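Local structure of uncharacterized protein (Pseudomonas aeruginosa, 5BR9) at residues A108-R113 with A190-H195; E118-A123 with F169-G174; E20-A25 with L48-D53. The protein probably takes part, as a TsaB-type member of the KAE1/TsaD family, in making the threonylcarbamoyladenosine modification of tRNA. All coordinates share one frame; numbering follows the deposited sequence.

Contact 1 (A108-R113 with A190-H195); sequences AQRAYR and ASLLPH
Arg110 meets Leu192, Leu193 and His195 across this contact and has the largest area buried in it. Its side chain leaves helix 103-115 with CG anti to the backbone N (chi1 179°) and runs extended as far as NE. The flat guanidinium lies between two side chains of the loop. Leu192 comes over one face, towards the rim, with CD1 3.6 Å from Arg110 NE. His195 comes over the opposite face, where its CD2 stands over the centre, 3.9 Å from Arg110 CZ. The two planes are 86° apart, so the imidazole presents its edge to the guanidinium and the groups do not stack face to face.

One hydrogen bond joins the segments. Arg110 NH1 donates to Leu193 O at 2.8 Å, with an angle of 141° at the hydrogen and the donor well above the carbonyl plane. Nearer the helix, Leu192 CD2 packs 4.2 Å from Ala111 CB. Arg113 NH2 lies over one face of the His195 ring, 4.4 Å from His195 CG.

Arg110 NE also forms a salt bridge with Glu114, one turn on in the same helix, and Arg113 NE forms one with Asp198. His195 is the N-cap of helix 196-208, its ND1 bonded to Glu197 N.

The contact thus lays the loop between strand 187-189 and helix 196-208 against the side of helix 103-115. Tyr36 of strand 31-38 stacks on the His195 ring and touches Arg110 and Leu193.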
loop_
_atom_site.group_PDB
_atom_site.type_symbol
_atom_site.label_atom_id
_atom_site.label_comp_id
_atom_site.label_asym_id
_atom_site.label_seq_id
_atom_site.Cartn_x
_atom_site.Cartn_y
_atom_site.Cartn_z
ATOM N N ALA A 108 14.457 18.813 5.237
ATOM C CA ALA A 108 14.788 20.205 5.475
ATOM C C ALA A 108 14.482 20.547 6.927
ATOM O O ALA A 108 15.310 21.133 7.615
ATOM C CB ALA A 108 14.015 21.101 4.533
ATOM N N GLN A 109 13.302 20.136 7.392
ATOM C CA GLN A 109 12.890 20.410 8.756
ATOM C C GLN A 109 13.849 19.707 9.715
ATOM O O GLN A 109 14.226 20.273 10.752
ATOM C CB GLN A 109 11.456 19.948 9.018
ATOM C CG GLN A 109 10.879 20.517 10.315
ATOM C CD GLN A 109 10.567 21.993 10.179
ATOM O OE1 GLN A 109 10.259 22.465 9.089
ATOM N NE2 GLN A 109 10.659 22.731 11.274
ATOM N N ARG A 110 14.260 18.486 9.371
ATOM C CA ARG A 110 15.220 17.779 10.223
ATOM C C ARG A 110 16.577 18.473 10.273
ATOM O O ARG A 110 17.175 18.611 11.346
ATOM C CB ARG A 110 15.418 16.341 9.759
ATOM C CG ARG A 110 16.440 15.594 10.608
ATOM C CD ARG A 110 16.390 14.109 10.388
ATOM N NE ARG A 110 17.257 13.409 11.333
ATOM C CZ ARG A 110 17.469 12.099 11.327
ATOM N NH1 ARG A 110 16.872 11.329 10.424
ATOM N NH2 ARG A 110 18.273 11.558 12.226
ATOM N N ALA A 111 17.055 18.928 9.118
ATOM C CA ALA A 111 18.348 19.602 9.076
ATOM C C ALA A 111 18.273 20.914 9.870
ATOM O O ALA A 111 19.236 21.327 10.516
ATOM C CB ALA A 111 18.786 19.842 7.644
ATOM N N TYR A 112 17.120 21.566 9.807
ATOM C CA TYR A 112 16.909 22.766 10.589
ATOM C C TYR A 112 16.989 22.446 12.084
ATOM O O TYR A 112 17.719 23.100 12.824
ATOM C CB TYR A 112 15.564 23.405 10.257
ATOM C CG TYR A 112 15.179 24.441 11.285
ATOM C CD1 TYR A 112 15.923 25.615 11.428
ATOM C CD2 TYR A 112 14.100 24.232 12.149
ATOM C CE1 TYR A 112 15.593 26.563 12.392
ATOM C CE2 TYR A 112 13.762 25.187 13.127
ATOM C CZ TYR A 112 14.513 26.347 13.230
ATOM O OH TYR A 112 14.193 27.297 14.174
ATOM N N ARG A 113 16.257 21.422 12.520
ATOM C CA ARG A 113 16.238 21.057 13.931
ATOM C C ARG A 113 17.617 20.628 14.438
ATOM O O ARG A 113 18.016 20.979 15.551
ATOM C CB ARG A 113 15.223 19.938 14.189
ATOM C CG ARG A 113 15.196 19.441 15.628
ATOM C CD ARG A 113 14.106 18.401 15.837
ATOM N NE ARG A 113 14.211 17.261 14.917
ATOM C CZ ARG A 113 15.030 16.230 15.100
ATOM N NH1 ARG A 113 15.830 16.198 16.160
ATOM N NH2 ARG A 113 15.048 15.231 14.229
ATOM N N ALA A 190 25.116 13.766 3.388
ATOM C CA ALA A 190 24.548 12.931 2.347
ATOM C C ALA A 190 23.893 11.649 2.913
ATOM O O ALA A 190 23.329 10.850 2.173
ATOM C CB ALA A 190 25.627 12.579 1.336
ATOM N N SER A 191 23.960 11.444 4.218
ATOM C CA SER A 191 23.341 10.246 4.780
ATOM C C SER A 191 22.070 10.553 5.593
ATOM O O SER A 191 21.423 9.646 6.121
ATOM C CB SER A 191 24.346 9.478 5.632
ATOM O OG SER A 191 24.472 10.098 6.892
ATOM N N LEU A 192 21.703 11.824 5.683
ATOM C CA LEU A 192 20.490 12.204 6.423
ATOM C C LEU A 192 19.201 11.703 5.773
ATOM O O LEU A 192 18.990 11.852 4.560
ATOM C CB LEU A 192 20.406 13.725 6.582
ATOM C CG LEU A 192 19.454 14.164 7.696
ATOM C CD1 LEU A 192 20.053 13.852 9.094
ATOM C CD2 LEU A 192 19.090 15.637 7.534
ATOM N N LEU A 193 18.334 11.141 6.608
ATOM C CA LEU A 193 17.087 10.524 6.189
ATOM C C LEU A 193 15.893 11.245 6.848
ATOM O O LEU A 193 16.079 11.984 7.804
ATOM C CB LEU A 193 17.097 9.029 6.559
ATOM C CG LEU A 193 18.187 8.155 5.918
ATOM C CD1 LEU A 193 18.054 6.695 6.352
ATOM C CD2 LEU A 193 18.137 8.260 4.379
ATOM N N PRO A 194 14.676 11.073 6.298
ATOM C CA PRO A 194 13.459 11.608 6.914
ATOM C C PRO A 194 13.219 11.037 8.306
ATOM O O PRO A 194 13.595 9.915 8.565
ATOM C CB PRO A 194 12.355 11.163 5.953
ATOM C CG PRO A 194 13.030 11.017 4.659
ATOM C CD PRO A 194 14.394 10.483 4.974
ATOM N N HIS A 195 12.600 11.811 9.184
ATOM C CA HIS A 195 12.329 11.390 10.552
ATOM C C HIS A 195 10.891 11.826 10.900
ATOM O O HIS A 195 10.510 12.981 10.676
ATOM C CB HIS A 195 13.363 12.012 11.482
ATOM C CG HIS A 195 13.433 11.401 12.840
ATOM N ND1 HIS A 195 12.352 11.347 13.694
ATOM C CD2 HIS A 195 14.478 10.879 13.524
ATOM C CE1 HIS A 195 12.717 10.773 14.826
ATOM N NE2 HIS A 195 14.005 10.490 14.753
#

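Contact 2 (E118-A123 with F169-G174); sequences ERVAAA and FGAGTG
Phe169 and Val120 meet through aliphatic atoms, with Phe169 CB 4.3 Å from Val120 CG2. The flat ring of Phe169 turns from strand 119-125 to helix 103-115, where Ala111 and Gln115 touch Phe169. The Arg119 guanidinium also leads away from the contact, and its NE forms a salt bridge with Asp167.

The backbones carry the contact as a parallel ladder. Phe169 N bonds Arg119 O, and Ala121 N bonds Phe169 O at 2.8 Å. Ala171 N then bonds Ala121 O in a nearly straight link, 171° at the hydrogen. Ala123 N closes the regular part on Ala171 O. Val120 has CG1 anti to the backbone N (chi1 174°), and this branch packs 3.8 Å from Ala171 CB.

Past Ala171 the second segment turns. Gly172 has no CB; one there would run into Ala123 O. The same oxygen accepts a bond from Gly174 N at 2.8 Å, and Ala123 CB rests 3.7 Å from Gly174 CA.

The sheet is mixed, of order 3-2-1-4-5, consistent with the actin-like (ASKHA) fold of the family. Strand 119-125 is its middle strand, with 131-139 antiparallel on the other side; strand 168-171 is followed by the edge strand 187-189. Helix 103-115 packs on the face carrying Val120, Ala122 and Phe169.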
loop_
_atom_site.group_PDB
_atom_site.type_symbol
_atom_site.label_atom_id
_atom_site.label_comp_id
_atom_site.label_asym_id
_atom_site.label_seq_id
_atom_site.Cartn_x
_atom_site.Cartn_y
_atom_site.Cartn_z
ATOM N N GLU A 118 18.881 27.321 8.270
ATOM C CA GLU A 118 17.608 27.943 7.950
ATOM C C GLU A 118 17.346 27.941 6.458
ATOM O O GLU A 118 16.235 28.223 6.012
ATOM C CB GLU A 118 17.584 29.357 8.512
ATOM C CG GLU A 118 17.610 29.308 10.020
ATOM C CD GLU A 118 17.308 30.617 10.674
ATOM O OE1 GLU A 118 17.099 31.614 9.951
ATOM O OE2 GLU A 118 17.269 30.633 11.925
ATOM N N ARG A 119 18.380 27.590 5.699
ATOM C CA ARG A 119 18.243 27.370 4.270
ATOM C C ARG A 119 18.837 26.012 3.928
ATOM O O ARG A 119 20.019 25.755 4.168
ATOM C CB ARG A 119 18.914 28.496 3.479
ATOM C CG ARG A 119 18.356 29.863 3.877
ATOM C CD ARG A 119 18.461 30.917 2.798
ATOM N NE ARG A 119 19.755 31.576 2.787
ATOM C CZ ARG A 119 19.991 32.751 2.209
ATOM N NH1 ARG A 119 21.211 33.278 2.249
ATOM N NH2 ARG A 119 19.006 33.408 1.608
ATOM N N VAL A 120 18.003 25.136 3.377
ATOM C CA VAL A 120 18.424 23.767 3.087
ATOM C C VAL A 120 18.060 23.380 1.667
ATOM O O VAL A 120 16.923 23.551 1.227
ATOM C CB VAL A 120 17.813 22.753 4.073
ATOM C CG1 VAL A 120 18.157 21.331 3.628
ATOM C CG2 VAL A 120 18.325 22.995 5.492
ATOM N N ALA A 121 19.048 22.899 0.935
ATOM C CA ALA A 121 18.786 22.264 -0.345
ATOM C C ALA A 121 18.677 20.753 -0.081
ATOM O O ALA A 121 19.655 20.103 0.258
ATOM C CB ALA A 121 19.898 22.595 -1.362
ATOM N N ALA A 122 17.467 20.220 -0.175
ATOM C CA ALA A 122 17.240 18.801 0.041
ATOM C C ALA A 122 17.368 18.044 -1.277
ATOM O O ALA A 122 16.826 18.458 -2.294
ATOM C CB ALA A 122 15.885 18.577 0.672
ATOM N N ALA A 123 18.112 16.949 -1.256
ATOM C CA ALA A 123 18.285 16.121 -2.437
ATOM C C ALA A 123 18.213 14.662 -2.049
ATOM O O ALA A 123 18.951 14.215 -1.175
ATOM C CB ALA A 123 19.632 16.421 -3.145
ATOM N N PHE A 169 22.610 24.680 3.524
ATOM C CA PHE A 169 23.079 23.348 3.895
ATOM C C PHE A 169 22.507 22.319 2.925
ATOM O O PHE A 169 21.353 22.427 2.505
ATOM C CB PHE A 169 22.655 23.066 5.354
ATOM C CG PHE A 169 23.074 21.710 5.909
ATOM C CD1 PHE A 169 24.314 21.541 6.509
ATOM C CD2 PHE A 169 22.189 20.635 5.900
ATOM C CE1 PHE A 169 24.690 20.314 7.045
ATOM C CE2 PHE A 169 22.551 19.406 6.446
ATOM C CZ PHE A 169 23.809 19.241 7.017
ATOM N N GLY A 170 23.298 21.308 2.596
ATOM C CA GLY A 170 22.825 20.230 1.737
ATOM C C GLY A 170 22.445 18.990 2.544
ATOM O O GLY A 170 23.236 18.439 3.328
ATOM N N ALA A 171 21.212 18.549 2.360
ATOM C CA ALA A 171 20.702 17.408 3.101
ATOM C C ALA A 171 20.169 16.336 2.172
ATOM O O ALA A 171 19.431 16.630 1.236
ATOM C CB ALA A 171 19.612 17.841 4.052
ATOM N N GLY A 172 20.537 15.090 2.453
ATOM C CA GLY A 172 19.951 13.943 1.780
ATOM C C GLY A 172 20.886 13.143 0.893
ATOM O O GLY A 172 21.953 13.630 0.476
ATOM N N THR A 173 20.458 11.921 0.579
ATOM C CA THR A 173 21.287 10.972 -0.166
ATOM C C THR A 173 21.596 11.431 -1.587
ATOM O O THR A 173 22.513 10.909 -2.227
ATOM C CB THR A 173 20.608 9.598 -0.265
ATOM O OG1 THR A 173 19.362 9.743 -0.962
ATOM C CG2 THR A 173 20.348 9.002 1.139
ATOM N N GLY A 174 20.820 12.392 -2.085
ATOM C CA GLY A 174 21.070 12.982 -3.393
ATOM C C GLY A 174 22.420 13.683 -3.463
ATOM O O GLY A 174 22.979 13.886 -4.539
#

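Contact 3 (E20-A25 with L48-D53); sequences EACSVA and LPMVRD
Met50 reaches from helix 43-58 onto strand 21-28 and touches Cys22, Ser23 and Val24. This is the tight part of the contact. The Met50 chain bends at its last torsion (chi3 55°), which carries CE to 3.5 Å from Cys22 O. The sulfur stays beside the thiol, with Met50 SD 3.8 Å from Cys22 SG. Met50 CE also lies 3.8 Å from Val24 CG2, so the methyl rests on both backbone and side chain of the strand. Val24 turns both branches to the helix. Its CG1 meets Val51 CG2 at 3.8 Å, and the two valines cross at a slant. Leu47 and Leu54 of the same helix add to the packing on Val24. The joint is apolar, with no polar bond between the segments.

The solvent side is loose. Asp53 is exposed and touches nothing on the strand. At the start of the strand segment, Glu20 is exposed and poorly ordered. Val51, between strand and subunit interface, also packs on Phe92 of the second subunit, with Leu48 and Arg52 beside it on the same phenylalanine.

The axes of residues 21-25 and 48-53 make 29° and approach to 8.4 Å. The helix packs on one face of a mixed sheet of order 3-2-1-4-5. That order is characteristic of the actin-like (ASKHA) fold, consistent with the family of this protein.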
loop_
_atom_site.group_PDB
_atom_site.type_symbol
_atom_site.label_atom_id
_atom_site.label_comp_id
_atom_site.label_asym_id
_atom_site.label_seq_id
_atom_site.Cartn_x
_atom_site.Cartn_y
_atom_site.Cartn_z
ATOM N N GLU A 20 14.914 3.192 4.192
ATOM C CA GLU A 20 15.227 2.004 4.984
ATOM C C GLU A 20 14.881 2.251 6.464
ATOM O O GLU A 20 14.802 1.315 7.264
ATOM C CB GLU A 20 16.704 1.626 4.829
ATOM C CG GLU A 20 17.670 2.622 5.468
ATOM C CD GLU A 20 19.136 2.235 5.295
ATOM O OE1 GLU A 20 20.001 3.130 5.436
ATOM O OE2 GLU A 20 19.423 1.046 5.018
ATOM N N ALA A 21 14.682 3.521 6.811
ATOM C CA ALA A 21 14.235 3.915 8.141
ATOM C C ALA A 21 12.712 3.849 8.230
ATOM O O ALA A 21 11.999 4.207 7.282
ATOM C CB ALA A 21 14.720 5.324 8.488
ATOM N N CYS A 22 12.227 3.360 9.363
ATOM C CA CYS A 22 10.811 3.345 9.655
ATOM C C CYS A 22 10.582 4.156 10.931
ATOM O O CYS A 22 11.217 3.908 11.959
ATOM C CB CYS A 22 10.301 1.912 9.807
ATOM S SG CYS A 22 8.510 1.810 9.987
ATOM N N SER A 23 9.715 5.154 10.886
ATOM C CA SER A 23 9.553 5.959 12.084
ATOM C C SER A 23 8.126 6.453 12.257
ATOM O O SER A 23 7.363 6.582 11.283
ATOM C CB SER A 23 10.537 7.133 12.077
ATOM O OG SER A 23 10.256 8.035 11.036
ATOM N N VAL A 24 7.763 6.672 13.520
ATOM C CA VAL A 24 6.420 7.084 13.882
ATOM C C VAL A 24 6.529 8.173 14.940
ATOM O O VAL A 24 7.457 8.195 15.741
ATOM C CB VAL A 24 5.580 5.881 14.382
ATOM C CG1 VAL A 24 5.474 4.796 13.291
ATOM C CG2 VAL A 24 6.187 5.292 15.655
ATOM N N ALA A 25 5.576 9.082 14.961
ATOM C CA ALA A 25 5.638 10.154 15.935
ATOM C C ALA A 25 4.226 10.539 16.309
ATOM O O ALA A 25 3.275 10.287 15.557
ATOM C CB ALA A 25 6.427 11.352 15.392
ATOM N N LEU A 48 2.882 -1.087 11.769
ATOM C CA LEU A 48 1.751 -1.076 12.693
ATOM C C LEU A 48 2.133 -1.450 14.134
ATOM O O LEU A 48 1.570 -0.903 15.070
ATOM C CB LEU A 48 0.638 -1.984 12.185
ATOM C CG LEU A 48 -0.029 -1.391 10.935
ATOM C CD1 LEU A 48 -1.167 -2.295 10.453
ATOM C CD2 LEU A 48 -0.504 0.052 11.151
ATOM N N PRO A 49 3.054 -2.405 14.328
ATOM C CA PRO A 49 3.447 -2.566 15.735
ATOM C C PRO A 49 4.169 -1.334 16.310
ATOM O O PRO A 49 4.035 -1.052 17.506
ATOM C CB PRO A 49 4.374 -3.793 15.710
ATOM C CG PRO A 49 3.959 -4.558 14.485
ATOM C CD PRO A 49 3.526 -3.518 13.483
ATOM N N MET A 50 4.927 -0.612 15.492
ATOM C CA MET A 50 5.560 0.606 15.994
ATOM C C MET A 50 4.494 1.611 16.431
ATOM O O MET A 50 4.654 2.295 17.443
ATOM C CB MET A 50 6.483 1.226 14.954
ATOM C CG MET A 50 7.841 0.545 14.866
ATOM S SD MET A 50 8.975 1.382 13.732
ATOM C CE MET A 50 8.931 3.017 14.422
ATOM N N VAL A 51 3.401 1.672 15.674
ATOM C CA VAL A 51 2.297 2.569 15.981
ATOM C C VAL A 51 1.602 2.163 17.270
ATOM O O VAL A 51 1.346 3.014 18.141
ATOM C CB VAL A 51 1.299 2.631 14.819
ATOM C CG1 VAL A 51 0.027 3.380 15.241
ATOM C CG2 VAL A 51 1.952 3.327 13.612
ATOM N N ARG A 52 1.308 0.867 17.404
ATOM C CA ARG A 52 0.650 0.366 18.603
ATOM C C ARG A 52 1.502 0.721 19.823
ATOM O O ARG A 52 0.993 1.253 20.810
ATOM C CB ARG A 52 0.411 -1.150 18.490
ATOM C CG ARG A 52 -0.130 -1.871 19.733
ATOM C CD ARG A 52 -1.309 -1.157 20.404
ATOM N NE ARG A 52 -2.380 -0.768 19.488
ATOM C CZ ARG A 52 -3.293 0.148 19.784
ATOM N NH1 ARG A 52 -3.241 0.748 20.961
ATOM N NH2 ARG A 52 -4.242 0.470 18.915
ATOM N N ASP A 53 2.801 0.446 19.735
ATOM C CA ASP A 53 3.721 0.699 20.849
ATOM C C ASP A 53 3.788 2.176 21.224
ATOM O O ASP A 53 3.842 2.521 22.408
ATOM C CB ASP A 53 5.133 0.200 20.516
ATOM C CG ASP A 53 5.247 -1.320 20.530
ATOM O OD1 ASP A 53 4.284 -2.010 20.941
ATOM O OD2 ASP A 53 6.311 -1.823 20.108
#

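Contact 3 comes first along the chain, and contact 2 lies in sequence between the two segments of contact 1. Contact 3 belongs to the sheet of strands 31-38, 21-28, 12-16, 67-71 and 98-101. Contact 2 belongs to the second sheet, that of strand 119-125, which has the same strand order. Their centres are about 25 Å apart, on opposite sides of the chain's centre, and they do not touch. Contact 1 touches both. Ala111 CB packs 3.8 Å from Val120 CG2 of contact 2, and the backbone of His195 lies beside Ser23 of contact 3. Helix 103-115 is followed in the chain by strand 119-125. Contact 1 thus lies where the two halves of this actin-like fold meet.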